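Local coordinates for Ser-thr phosphatase MSPP (PDB 2JFR), which binds manganese and magnesium ions and probably acts as a metal-dependent protein serine/threonine phosphatase of the PPM (PP2C) family, at residues G187-A191 against A192-L196. Sequence-based numbering, arbitrary orientation.
Sequences GLFAA and ADEAL
F189 turns the edge of its ring to E194: CE1 lies 4.3 Å from E194 CG, with the methylene near the ring plane. CG of E194 stands anti to the backbone nitrogen (chi1 179°), which sets this methylene at the ring edge, and an extended chi2 of -177° carries the carboxylate away. Y116 meets the same ring at an interplanar angle of about 20°. At the inner side of the bend, water 1 joins the two limbs, donating to L188 O at 2.7 Å and accepting from A192 N at 2.8 Å, while the A192 methyl is buried against I197, V216 and A220. The guanidinium of R148 hydrogen-bonds to F189 O through NE and to A192 O through NH2, tying the limbs a second time. Where the chain turns into helix 194-201, D193 OD2 accepts from L196 N at 3.3 Å through its anti lone pair and, more weakly, from A195 N at 2.8 Å. This water-bridged loop, closed by the D193 N-cap, links strand 180-184 to helix 194-201 beside the metal centre of this PP2C-type fold, just after the manganese ligand D186 and with the A190 side chain about 8 Å from the bound manganese ion.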
# COMPACT_ATOMS: atom_id res chain seq x y z
N GLY A 187 -2.79 -8.85 1.24
CA GLY A 187 -2.54 -10.15 1.82
C GLY A 187 -2.62 -10.17 3.32
O GLY A 187 -2.95 -11.19 3.91
N LEU A 188 -2.36 -9.04 3.98
CA LEU A 188 -2.32 -9.03 5.44
C LEU A 188 -3.65 -9.40 6.03
O LEU A 188 -3.72 -10.16 7.00
CB LEU A 188 -1.90 -7.63 5.92
CG LEU A 188 -1.89 -7.45 7.42
CD1 LEU A 188 -0.92 -8.43 8.10
CD2 LEU A 188 -1.52 -6.01 7.75
N PHE A 189 -4.76 -8.88 5.49
CA PHE A 189 -6.10 -9.08 5.99
C PHE A 189 -6.85 -10.18 5.29
O PHE A 189 -8.06 -10.33 5.38
CB PHE A 189 -6.89 -7.76 6.04
CG PHE A 189 -6.63 -6.92 7.27
CD1 PHE A 189 -7.54 -6.95 8.34
CD2 PHE A 189 -5.54 -6.08 7.34
CE1 PHE A 189 -7.34 -6.18 9.45
CE2 PHE A 189 -5.33 -5.30 8.44
CZ PHE A 189 -6.23 -5.34 9.51
N ALA A 190 -6.15 -11.06 4.56
CA ALA A 190 -6.83 -12.15 3.85
C ALA A 190 -7.56 -13.08 4.78
O ALA A 190 -8.56 -13.67 4.36
CB ALA A 190 -5.82 -12.94 3.05
N ALA A 191 -7.01 -13.34 5.99
CA ALA A 191 -7.51 -14.42 6.81
C ALA A 191 -7.34 -14.25 8.31
O ALA A 191 -8.15 -14.78 9.05
CB ALA A 191 -6.81 -15.75 6.41
N ALA A 192 -6.26 -13.63 8.76
CA ALA A 192 -5.92 -13.68 10.15
C ALA A 192 -6.86 -12.94 11.02
O ALA A 192 -7.58 -12.03 10.63
CB ALA A 192 -4.53 -13.07 10.31
N ASP A 193 -6.86 -13.30 12.30
CA ASP A 193 -7.62 -12.61 13.30
C ASP A 193 -7.17 -11.16 13.40
O ASP A 193 -5.99 -10.88 13.58
CB ASP A 193 -7.39 -13.32 14.67
CG ASP A 193 -8.23 -12.72 15.78
OD1 ASP A 193 -9.25 -13.37 15.97
OD2 ASP A 193 -7.85 -11.77 16.44
N GLU A 194 -8.13 -10.25 13.38
CA GLU A 194 -7.80 -8.83 13.44
C GLU A 194 -7.03 -8.47 14.73
O GLU A 194 -6.12 -7.69 14.65
CB GLU A 194 -9.06 -8.01 13.39
CG GLU A 194 -8.85 -6.48 13.47
CD GLU A 194 -10.14 -5.70 13.50
OE1 GLU A 194 -11.15 -6.24 13.02
OE2 GLU A 194 -10.15 -4.53 13.94
N ALA A 195 -7.37 -9.05 15.86
CA ALA A 195 -6.68 -8.73 17.06
C ALA A 195 -5.22 -9.11 16.98
O ALA A 195 -4.34 -8.40 17.46
CB ALA A 195 -7.32 -9.45 18.27
N LEU A 196 -4.97 -10.24 16.33
CA LEU A 196 -3.54 -10.61 16.24
C LEU A 196 -2.79 -9.77 15.23
O LEU A 196 -1.62 -9.46 15.43
CB LEU A 196 -3.61 -12.11 15.98
CG LEU A 196 -2.20 -12.70 16.00
CD1 LEU A 196 -1.61 -12.65 17.39
CD2 LEU A 196 -2.31 -14.13 15.51
O HOH W 1 -4.32 -12.81 6.84